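Local coordinates for protein 4'-phospho-dehydrooxetanocin synthase (Bacillus megaterium, PDB 5UL3) that catalyses the cobalamin- and S-adenosylmethionine-dependent oxidative ring contraction of dAMP to an oxetane aldehyde phosphate, a step in making the antiviral nucleoside analogue oxetanocin A, at residues 72-76 and 77-81; 414-417 and 418-422; 608-611 and 612-616; 650-653 and 654-657. All coordinates share one frame; numbering follows the deposited sequence. Where two conformers were deposited one is given.

The four contacts are local and follow one another along the chain. Contact 1 ends strand 69-73 of the four-stranded antiparallel sheet near the N terminus. Contact 2 lies on helix 410-426, which joins two parallel strands of the partial barrel of the radical SAM domain. Contacts 3 and 4 belong to helices of the C-terminal part: contact 3 falls late in the long helix 588-617, and contact 4 opens the shorter helix 652-664. Centres of contacts 1 and 4 are 73 Å apart, on opposite sides of the chain's centre, whereas those of contacts 3 and 4 are 34 Å apart. The R416 side chain of contact 2 is about 12 Å from the iron-sulfur cluster, so the set samples both the catalytic domain and regions away from it.

Contact 1: residues 72-76 and 77-81; sequences VFSPN and RDLRE. With EDO (1,2-ethanediol), chain O.
From S74 to R77 the backbone folds into a type I turn, closed by a weak hydrogen bond of 3.5 Å from R77 N to S74 O. A second, shorter bond, from S74 OG to R77 O at 2.6 Å, probably reinforces the turn; OG is trans to the backbone N (chi1 -179°), which swings it across. Serine suits this place because its short arm spans the gap while its CB, 3.7 Å from L79 CD1, still joins the apolar side. There V72 CG1 meets the same L79 methyl at 3.6 Å, the two side chains crossing at a slant and packing L79 against the last part of strand 69-73.

P75 O accepts from EDO O1 at 2.9 Å, probably a molecule of the crystallisation liquor, and from K18 NZ. N76 OD1 also accepts from K18 NZ, and N76 ND2 donates to T56 O.

D78 accepts through both carboxylate oxygens. Its OD1 takes R80 N at 3.1 Å, from above the carboxylate plane, and also I100 N. Its OD2 lies in the guanidinium plane of R80, accepting from NE (2.8 Å) and NH2 (3.0 Å), a side-on grip. A strand thus leaves the N-terminal antiparallel sheet through a type I turn, then an Asx turn opening a 3-10 segment.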
loop_
_atom_site.group_PDB
_atom_site.type_symbol
_atom_site.label_atom_id
_atom_site.label_comp_id
_atom_site.label_asym_id
_atom_site.label_seq_id
_atom_site.Cartn_x
_atom_site.Cartn_y
_atom_site.Cartn_z
ATOM N N VAL A 72 5.486 -17.759 35.490
ATOM C CA VAL A 72 5.024 -16.862 34.435
ATOM C C VAL A 72 5.377 -15.434 34.829
ATOM O O VAL A 72 4.967 -14.963 35.898
ATOM C CB VAL A 72 3.511 -16.998 34.185
ATOM C CG1 VAL A 72 3.110 -16.226 32.912
ATOM C CG2 VAL A 72 3.113 -18.469 34.069
ATOM N N PHE A 73 6.105 -14.739 33.948
ATOM C CA PHE A 73 6.529 -13.354 34.140
ATOM C C PHE A 73 5.883 -12.467 33.085
ATOM O O PHE A 73 6.011 -12.742 31.886
ATOM C CB PHE A 73 8.049 -13.220 34.011
ATOM C CG PHE A 73 8.826 -13.981 35.057
ATOM C CD1 PHE A 73 9.212 -15.296 34.837
ATOM C CD2 PHE A 73 9.194 -13.369 36.249
ATOM C CE1 PHE A 73 9.938 -15.997 35.806
ATOM C CE2 PHE A 73 9.913 -14.062 37.217
ATOM C CZ PHE A 73 10.284 -15.371 36.992
ATOM N N SER A 74 5.237 -11.390 33.522
ATOM C CA SER A 74 4.563 -10.456 32.617
ATOM C C SER A 74 4.907 -9.037 33.044
ATOM O O SER A 74 4.105 -8.356 33.691
ATOM C CB SER A 74 3.052 -10.698 32.606
ATOM O OG SER A 74 2.401 -9.817 31.712
ATOM N N PRO A 75 6.094 -8.550 32.673
ATOM C CA PRO A 75 6.572 -7.273 33.226
ATOM C C PRO A 75 5.805 -6.063 32.746
ATOM O O PRO A 75 5.851 -5.022 33.414
ATOM C CB PRO A 75 8.032 -7.213 32.771
ATOM C CG PRO A 75 8.143 -8.145 31.640
ATOM C CD PRO A 75 7.079 -9.203 31.808
ATOM N N ASN A 76 5.106 -6.155 31.616
ATOM C CA ASN A 76 4.446 -5.008 30.999
ATOM C C ASN A 76 2.938 -5.013 31.153
ATOM O O ASN A 76 2.293 -4.037 30.759
ATOM C CB ASN A 76 4.799 -4.941 29.502
ATOM C CG ASN A 76 6.284 -4.829 29.273
ATOM O OD1 ASN A 76 7.014 -4.412 30.167
ATOM N ND2 ASN A 76 6.745 -5.202 28.076
ATOM N N ARG A 77 2.351 -6.070 31.707
ATOM C CA ARG A 77 0.904 -6.105 31.789
ATOM C C ARG A 77 0.464 -7.043 32.905
ATOM O O ARG A 77 1.099 -8.071 33.148
ATOM C CB ARG A 77 0.274 -6.541 30.456
ATOM C CG ARG A 77 -1.233 -6.311 30.419
ATOM C CD ARG A 77 -1.837 -6.458 29.033
ATOM N NE ARG A 77 -1.982 -7.856 28.644
ATOM C CZ ARG A 77 -2.663 -8.260 27.573
ATOM N NH1 ARG A 77 -2.753 -9.549 27.284
ATOM N NH2 ARG A 77 -3.250 -7.371 26.786
ATOM N N ASP A 78 -0.614 -6.652 33.578
ATOM C CA ASP A 78 -1.291 -7.496 34.559
ATOM C C ASP A 78 -1.480 -8.894 33.999
ATOM O O ASP A 78 -2.113 -9.075 32.954
ATOM C CB ASP A 78 -2.644 -6.867 34.921
ATOM C CG ASP A 78 -3.381 -7.614 36.051
ATOM O OD1 ASP A 78 -2.853 -8.608 36.587
ATOM O OD2 ASP A 78 -4.507 -7.193 36.387
ATOM N N LEU A 79 -0.911 -9.878 34.694
ATOM C CA LEU A 79 -1.023 -11.268 34.271
ATOM C C LEU A 79 -2.477 -11.725 34.159
ATOM O O LEU A 79 -2.782 -12.653 33.399
ATOM C CB LEU A 79 -0.264 -12.147 35.259
ATOM C CG LEU A 79 0.135 -13.554 34.884
ATOM C CD1 LEU A 79 0.899 -13.509 33.585
ATOM C CD2 LEU A 79 1.019 -14.093 36.012
ATOM N N ARG A 80 -3.391 -11.098 34.895
ATOM C CA ARG A 80 -4.787 -11.517 34.816
ATOM C C ARG A 80 -5.376 -11.316 33.421
ATOM O O ARG A 80 -6.400 -11.925 33.103
ATOM C CB ARG A 80 -5.610 -10.775 35.873
ATOM C CG ARG A 80 -5.076 -11.029 37.297
ATOM C CD ARG A 80 -5.885 -10.283 38.361
ATOM N NE ARG A 80 -5.954 -8.851 38.070
ATOM C CZ ARG A 80 -6.778 -8.000 38.673
ATOM N NH1 ARG A 80 -7.614 -8.431 39.616
ATOM N NH2 ARG A 80 -6.771 -6.717 38.334
ATOM N N GLU A 81 -4.741 -10.511 32.570
ATOM C CA GLU A 81 -5.224 -10.313 31.208
ATOM C C GLU A 81 -4.605 -11.279 30.200
ATOM O O GLU A 81 -4.922 -11.195 29.011
ATOM C CB GLU A 81 -4.965 -8.862 30.768
ATOM C CG GLU A 81 -5.702 -7.840 31.611
ATOM C CD GLU A 81 -5.277 -6.413 31.320
ATOM O OE1 GLU A 81 -4.940 -6.113 30.152
ATOM O OE2 GLU A 81 -5.276 -5.593 32.263
HETATM C C1 EDO O . 6.331 -4.777 36.576
HETATM O O1 EDO O . 7.416 -5.292 35.793
HETATM C C2 EDO O . 6.219 -3.292 36.249
HETATM O O2 EDO O . 5.089 -2.715 36.913
#

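Contact 2: residues 414-417 and 418-422; sequences VERL and KMWHY
The indole of W420 has R416 O at its edge, near the ring plane and 3.2 Å from CD1, while the methyl CE of its neighbour M419 sits over one face, offset toward the rim. The R416 guanidinium is turned 41° from the indole, and M419 SD approaches it obliquely. This is a middle part of helix 410-426, the helix of a beta-alpha-beta unit between strands 393-398 and 432-436 in the partial barrel of the radical SAM domain.

Regular i to i+4 hydrogen bonds carry the backbone, among them W420 N to R416 O at 2.9 Å, nearly straight. R416 bends at chi2 (37°) and again at chi3 (75°), which folds its aliphatic part back alongside M419 and puts CD 3.9 Å from W420 CD1. An arginine fits because its methylenes pack against thioether and indole while its NH1 reaches S402 O. W420 also meets the ring of F396 of strand 393-398, so the broad indole fills the space between helix and sheet while NE1 is satisfied by the same S402 O.

On the more exposed flank K418 extends beside E415, in the conformer described, with a water accepting from K418 NZ at 2.6 Å and donating to E415 OE1. Back on the buried flank, the M419 methyl CE lies 3.5 Å from R416 CD.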
loop_
_atom_site.group_PDB
_atom_site.type_symbol
_atom_site.label_atom_id
_atom_site.label_comp_id
_atom_site.label_asym_id
_atom_site.label_seq_id
_atom_site.Cartn_x
_atom_site.Cartn_y
_atom_site.Cartn_z
ATOM N N VAL A 414 -15.928 23.409 6.952
ATOM C CA VAL A 414 -14.980 24.207 7.723
ATOM C C VAL A 414 -14.295 23.353 8.790
ATOM O O VAL A 414 -13.090 23.499 9.033
ATOM C CB VAL A 414 -15.675 25.446 8.323
ATOM C CG1 VAL A 414 -14.709 26.197 9.238
ATOM C CG2 VAL A 414 -16.146 26.369 7.193
ATOM N N GLU A 415 -15.038 22.452 9.434
ATOM C CA GLU A 415 -14.410 21.536 10.383
ATOM C C GLU A 415 -13.483 20.556 9.671
ATOM O O GLU A 415 -12.463 20.144 10.236
ATOM C CB GLU A 415 -15.487 20.791 11.185
ATOM C CG GLU A 415 -14.957 19.924 12.333
ATOM C CD GLU A 415 -14.334 20.738 13.465
ATOM O OE1 GLU A 415 -13.303 20.299 14.015
ATOM O OE2 GLU A 415 -14.873 21.813 13.804
ATOM N N ARG A 416 -13.806 20.193 8.428
ATOM C CA ARG A 416 -12.922 19.347 7.642
ATOM C C ARG A 416 -11.611 20.066 7.333
ATOM O O ARG A 416 -10.530 19.468 7.425
ATOM C CB ARG A 416 -13.639 18.924 6.362
ATOM C CG ARG A 416 -13.070 17.715 5.673
ATOM C CD ARG A 416 -12.575 16.673 6.681
ATOM N NE ARG A 416 -13.645 15.929 7.339
ATOM C CZ ARG A 416 -14.122 14.763 6.907
ATOM N NH1 ARG A 416 -13.648 14.211 5.801
ATOM N NH2 ARG A 416 -15.074 14.145 7.579
ATOM N N LEU A 417 -11.685 21.357 6.979
ATOM C CA LEU A 417 -10.464 22.127 6.735
ATOM C C LEU A 417 -9.611 22.212 7.995
ATOM O O LEU A 417 -8.382 22.067 7.935
ATOM C CB LEU A 417 -10.817 23.524 6.223
ATOM C CG LEU A 417 -9.619 24.429 5.946
ATOM C CD1 LEU A 417 -8.776 23.851 4.818
ATOM C CD2 LEU A 417 -10.112 25.834 5.602
ATOM N N LYS A 418 -10.246 22.422 9.154
ATOM C CA LYS A 418 -9.498 22.397 10.411
ATOM C C LYS A 418 -8.780 21.063 10.608
ATOM O O LYS A 418 -7.608 21.029 11.003
ATOM C CB LYS A 418 -10.432 22.675 11.590
ATOM C CG LYS A 418 -9.750 22.493 12.941
ATOM C CD LYS A 418 -10.677 22.876 14.115
ATOM C CE LYS A 418 -9.949 22.688 15.450
ATOM N NZ LYS A 418 -10.876 22.713 16.633
ATOM N N MET A 419 -9.464 19.953 10.333
ATOM C CA MET A 419 -8.844 18.637 10.475
ATOM C C MET A 419 -7.638 18.495 9.554
ATOM O O MET A 419 -6.571 18.018 9.968
ATOM C CB MET A 419 -9.872 17.535 10.178
ATOM C CG MET A 419 -9.347 16.102 10.401
ATOM S SD MET A 419 -10.160 14.945 9.266
ATOM C CE MET A 419 -9.411 15.474 7.736
ATOM N N TRP A 420 -7.789 18.897 8.290
ATOM C CA TRP A 420 -6.658 18.821 7.373
ATOM C C TRP A 420 -5.505 19.707 7.833
ATOM O O TRP A 420 -4.330 19.351 7.652
ATOM C CB TRP A 420 -7.118 19.196 5.962
ATOM C CG TRP A 420 -7.744 18.043 5.242
ATOM C CD1 TRP A 420 -9.092 17.736 5.156
ATOM C CD2 TRP A 420 -7.052 17.009 4.530
ATOM N NE1 TRP A 420 -9.265 16.583 4.421
ATOM C CE2 TRP A 420 -8.030 16.119 4.025
ATOM C CE3 TRP A 420 -5.697 16.749 4.264
ATOM C CZ2 TRP A 420 -7.694 14.996 3.267
ATOM C CZ3 TRP A 420 -5.370 15.628 3.517
ATOM C CH2 TRP A 420 -6.368 14.765 3.025
ATOM N N HIS A 421 -5.814 20.856 8.436
ATOM C CA HIS A 421 -4.753 21.700 8.979
ATOM C C HIS A 421 -4.006 20.974 10.084
ATOM O O HIS A 421 -2.770 20.998 10.123
ATOM C CB HIS A 421 -5.325 23.019 9.497
ATOM C CG HIS A 421 -4.282 23.971 10.004
ATOM N ND1 HIS A 421 -4.424 24.669 11.185
ATOM C CD2 HIS A 421 -3.086 24.345 9.488
ATOM C CE1 HIS A 421 -3.358 25.425 11.378
ATOM N NE2 HIS A 421 -2.534 25.253 10.361
ATOM N N TYR A 422 -4.739 20.308 10.985
ATOM C CA TYR A 422 -4.087 19.508 12.018
ATOM C C TYR A 422 -3.216 18.423 11.404
ATOM O O TYR A 422 -2.139 18.120 11.931
ATOM C CB TYR A 422 -5.124 18.882 12.955
ATOM C CG TYR A 422 -5.413 19.742 14.172
ATOM C CD1 TYR A 422 -6.344 20.756 14.115
ATOM C CD2 TYR A 422 -4.713 19.563 15.357
ATOM C CE1 TYR A 422 -6.602 21.556 15.211
ATOM C CE2 TYR A 422 -4.961 20.361 16.467
ATOM C CZ TYR A 422 -5.912 21.354 16.382
ATOM O OH TYR A 422 -6.183 22.159 17.463
HETATM O O HOH W 1 -12.375 20.550 16.340
#

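Contact 3: residues 608-611 and 612-616; sequences MYTI and KSLHK
T610 has its hydroxyl beside the backbone N (chi1 -57°), which leaves CG2 anti to that N and on the L614 side; the leucine, with CG beside its backbone N and anti to the carbonyl carbon (chi1 -67°), brings CD1 to 4.1 Å from that methyl. The two side chains run side by side, one turn apart, in a loose apolar touch. L614 CG also settles 3.4 Å from T610 O, the carbonyl that accepts L614 N at 2.9 Å with an angle of 165°.

Threonine is well placed here because each branch has its own task: OG1 bonds to G606 O one turn earlier, a bond that should hold the rotamer, while CG2 serves the packing. T610 and I611 touch L721 of helix 720-730. I611, M608 and H615 also meet M630 of helix 620-648, so I611 and M608 supply the apolar bulk facing these helices, with the threonine methyl and the histidine beside them. Y609 and K612 stand on the exposed side, where a phenol and an ammonium can meet solvent.

The hydrogen bonds between the two segments are all main-chain, i to i+4, from K612 N to M608 O (2.9 Å) on to H615 N to I611 O (2.9 Å). The chemistry therefore implies that this part of the helix draws its regularity from the backbone, while M608, T610 and I611, with H615, join it to neighbouring helices and the exposed residues take no such part.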
loop_
_atom_site.group_PDB
_atom_site.type_symbol
_atom_site.label_atom_id
_atom_site.label_comp_id
_atom_site.label_asym_id
_atom_site.label_seq_id
_atom_site.Cartn_x
_atom_site.Cartn_y
_atom_site.Cartn_z
ATOM N N MET A 608 14.193 8.295 -19.645
ATOM C CA MET A 608 13.598 8.954 -18.483
ATOM C C MET A 608 13.841 8.177 -17.191
ATOM O O MET A 608 14.018 8.787 -16.123
ATOM C CB MET A 608 12.101 9.183 -18.700
ATOM C CG MET A 608 11.806 10.197 -19.796
ATOM S SD MET A 608 12.859 11.669 -19.800
ATOM C CE MET A 608 12.586 12.307 -18.137
ATOM N N TYR A 609 13.867 6.843 -17.254
ATOM C CA TYR A 609 14.256 6.081 -16.072
ATOM C C TYR A 609 15.675 6.436 -15.646
ATOM O O TYR A 609 15.960 6.591 -14.451
ATOM C CB TYR A 609 14.144 4.582 -16.349
ATOM C CG TYR A 609 14.634 3.689 -15.222
ATOM C CD1 TYR A 609 13.766 3.258 -14.227
ATOM C CD2 TYR A 609 15.958 3.264 -15.166
ATOM C CE1 TYR A 609 14.206 2.436 -13.200
ATOM C CE2 TYR A 609 16.405 2.443 -14.145
ATOM C CZ TYR A 609 15.525 2.030 -13.167
ATOM O OH TYR A 609 15.965 1.213 -12.150
ATOM N N THR A 610 16.577 6.574 -16.614
ATOM C CA THR A 610 17.968 6.890 -16.293
ATOM C C THR A 610 18.092 8.277 -15.665
ATOM O O THR A 610 18.802 8.455 -14.668
ATOM C CB THR A 610 18.819 6.788 -17.554
ATOM O OG1 THR A 610 18.675 5.477 -18.108
ATOM C CG2 THR A 610 20.303 7.047 -17.230
ATOM N N ILE A 611 17.408 9.269 -16.239
ATOM C CA ILE A 611 17.401 10.620 -15.679
ATOM C C ILE A 611 16.872 10.598 -14.253
ATOM O O ILE A 611 17.429 11.237 -13.350
ATOM C CB ILE A 611 16.574 11.549 -16.581
ATOM C CG1 ILE A 611 17.362 11.856 -17.868
ATOM C CG2 ILE A 611 16.145 12.829 -15.833
ATOM C CD1 ILE A 611 16.539 12.503 -18.947
ATOM N N LYS A 612 15.795 9.850 -14.024
ATOM C CA LYS A 612 15.233 9.765 -12.679
ATOM C C LYS A 612 16.210 9.100 -11.717
ATOM O O LYS A 612 16.355 9.533 -10.565
ATOM C CB LYS A 612 13.906 9.002 -12.735
ATOM C CG LYS A 612 12.929 9.273 -11.604
ATOM C CD LYS A 612 11.487 9.084 -12.119
ATOM C CE LYS A 612 11.428 8.072 -13.281
ATOM N NZ LYS A 612 10.054 7.826 -13.831
ATOM N N SER A 613 16.884 8.042 -12.173
ATOM C CA SER A 613 17.869 7.349 -11.349
ATOM C C SER A 613 19.047 8.255 -11.000
ATOM O O SER A 613 19.520 8.256 -9.857
ATOM C CB SER A 613 18.362 6.097 -12.076
ATOM O OG SER A 613 19.397 5.456 -11.356
ATOM N N LEU A 614 19.548 9.019 -11.975
ATOM C CA LEU A 614 20.636 9.954 -11.694
ATOM C C LEU A 614 20.185 11.050 -10.743
ATOM O O LEU A 614 20.968 11.502 -9.897
ATOM C CB LEU A 614 21.158 10.573 -12.995
ATOM C CG LEU A 614 21.865 9.600 -13.930
ATOM C CD1 LEU A 614 22.071 10.249 -15.285
ATOM C CD2 LEU A 614 23.208 9.179 -13.338
ATOM N N HIS A 615 18.925 11.466 -10.851
ATOM C CA HIS A 615 18.431 12.574 -10.048
ATOM C C HIS A 615 18.469 12.230 -8.570
ATOM O O HIS A 615 18.777 13.091 -7.738
ATOM C CB HIS A 615 17.009 12.932 -10.485
ATOM C CG HIS A 615 16.337 13.932 -9.604
ATOM N ND1 HIS A 615 15.522 13.566 -8.555
ATOM C CD2 HIS A 615 16.343 15.287 -9.621
ATOM C CE1 HIS A 615 15.066 14.651 -7.956
ATOM N NE2 HIS A 615 15.549 15.709 -8.582
ATOM N N LYS A 616 18.201 10.965 -8.236
ATOM C CA LYS A 616 18.175 10.542 -6.842
ATOM C C LYS A 616 19.501 10.798 -6.140
ATOM O O LYS A 616 19.522 10.999 -4.920
ATOM C CB LYS A 616 17.826 9.058 -6.751
ATOM C CG LYS A 616 16.426 8.712 -7.202
ATOM C CD LYS A 616 16.122 7.229 -6.983
ATOM C CE LYS A 616 14.775 6.854 -7.598
ATOM N NZ LYS A 616 14.443 5.416 -7.410
#

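Contact 4: residues 650-653 and 654-657; sequences PDKE and SQII
D651 caps the helix that follows: its OD1 accepts S654 N at 2.8 Å and 167°, met on the syn side but 31° out of the carboxylate plane. Its chi1 of 59° places CG between backbone N and carbonyl carbon, a crowded setting that lets the short aspartate carboxylate reach forward to the N-H of S654 in the first turn. S654 OG lies close to both carboxylate oxygens, 3.1 Å from D651 OD1 and 3.3 Å from D651 OD2. The carbonyl of D651 begins the helical pattern by accepting Q655 N at 3.0 Å.

K652 follows, its side chain directed outward as befits a lysine at the surface; its carbonyl accepts I656 N at 3.1 Å and also a water. E653 O in turn takes I657 N at 3.2 Å, with I657 CG1 close beside it, and this isoleucine packs on F639 and K642 of helix 620-648. The negative charges of D651 and E653 would probably be favoured by the positive end of the helix dipole. An aspartate N-cap whose OD1 accepts the backbone N-H of the serine three residues on, the third residue of the helix, is a classic helix start, here opening helix 652-664 after the turn from helix 620-648.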
loop_
_atom_site.group_PDB
_atom_site.type_symbol
_atom_site.label_atom_id
_atom_site.label_comp_id
_atom_site.label_asym_id
_atom_site.label_seq_id
_atom_site.Cartn_x
_atom_site.Cartn_y
_atom_site.Cartn_z
ATOM N N PRO A 650 -10.019 19.620 -34.321
ATOM C CA PRO A 650 -9.463 20.937 -33.995
ATOM C C PRO A 650 -10.527 21.899 -33.492
ATOM O O PRO A 650 -11.712 21.794 -33.825
ATOM C CB PRO A 650 -8.862 21.411 -35.325
ATOM C CG PRO A 650 -9.599 20.644 -36.374
ATOM C CD PRO A 650 -9.943 19.314 -35.761
ATOM N N ASP A 651 -10.086 22.819 -32.636
ATOM C CA ASP A 651 -10.862 23.980 -32.229
ATOM C C ASP A 651 -9.882 25.121 -32.013
ATOM O O ASP A 651 -8.677 24.901 -31.861
ATOM C CB ASP A 651 -11.696 23.720 -30.963
ATOM C CG ASP A 651 -10.848 23.311 -29.771
ATOM O OD1 ASP A 651 -10.239 24.194 -29.130
ATOM O OD2 ASP A 651 -10.802 22.100 -29.469
ATOM N N LYS A 652 -10.411 26.349 -32.000
ATOM C CA LYS A 652 -9.550 27.531 -31.993
ATOM C C LYS A 652 -8.830 27.700 -30.663
ATOM O O LYS A 652 -7.678 28.148 -30.632
ATOM C CB LYS A 652 -10.364 28.786 -32.307
ATOM C CG LYS A 652 -10.762 28.928 -33.766
ATOM C CD LYS A 652 -11.660 30.140 -33.969
ATOM C CE LYS A 652 -12.203 30.199 -35.388
ATOM N NZ LYS A 652 -13.205 31.293 -35.542
ATOM N N GLU A 653 -9.498 27.367 -29.556
ATOM C CA GLU A 653 -8.881 27.511 -28.239
ATOM C C GLU A 653 -7.659 26.608 -28.105
ATOM O O GLU A 653 -6.593 27.042 -27.647
ATOM C CB GLU A 653 -9.903 27.198 -27.144
ATOM C CG GLU A 653 -11.000 28.242 -26.978
ATOM C CD GLU A 653 -12.359 27.762 -27.468
ATOM O OE1 GLU A 653 -12.441 26.643 -28.022
ATOM O OE2 GLU A 653 -13.349 28.509 -27.293
ATOM N N SER A 654 -7.796 25.343 -28.505
ATOM C CA SER A 654 -6.660 24.431 -28.446
ATOM C C SER A 654 -5.571 24.832 -29.430
ATOM O O SER A 654 -4.384 24.636 -29.146
ATOM C CB SER A 654 -7.119 23.001 -28.715
ATOM O OG SER A 654 -8.025 22.571 -27.709
ATOM N N GLN A 655 -5.956 25.388 -30.583
ATOM C CA GLN A 655 -4.974 25.863 -31.555
ATOM C C GLN A 655 -4.053 26.909 -30.938
ATOM O O GLN A 655 -2.835 26.873 -31.139
ATOM C CB GLN A 655 -5.698 26.424 -32.785
ATOM C CG GLN A 655 -4.795 26.940 -33.896
ATOM C CD GLN A 655 -5.569 27.353 -35.147
ATOM O OE1 GLN A 655 -6.790 27.515 -35.118
ATOM N NE2 GLN A 655 -4.855 27.519 -36.252
ATOM N N ILE A 656 -4.620 27.835 -30.165
ATOM C CA ILE A 656 -3.823 28.880 -29.527
ATOM C C ILE A 656 -2.864 28.276 -28.511
ATOM O O ILE A 656 -1.660 28.564 -28.520
ATOM C CB ILE A 656 -4.743 29.929 -28.879
ATOM C CG1 ILE A 656 -5.523 30.686 -29.960
ATOM C CG2 ILE A 656 -3.934 30.875 -27.994
ATOM C CD1 ILE A 656 -6.646 31.552 -29.419
ATOM N N ILE A 657 -3.384 27.423 -27.621
ATOM C CA ILE A 657 -2.558 26.831 -26.571
ATOM C C ILE A 657 -1.397 26.057 -27.184
ATOM O O ILE A 657 -0.239 26.224 -26.786
ATOM C CB ILE A 657 -3.414 25.934 -25.656
ATOM C CG1 ILE A 657 -4.535 26.750 -25.015
ATOM C CG2 ILE A 657 -2.544 25.294 -24.571
ATOM C CD1 ILE A 657 -5.531 25.918 -24.239
HETATM O O HOH W 2 -7.133 29.583 -33.483
#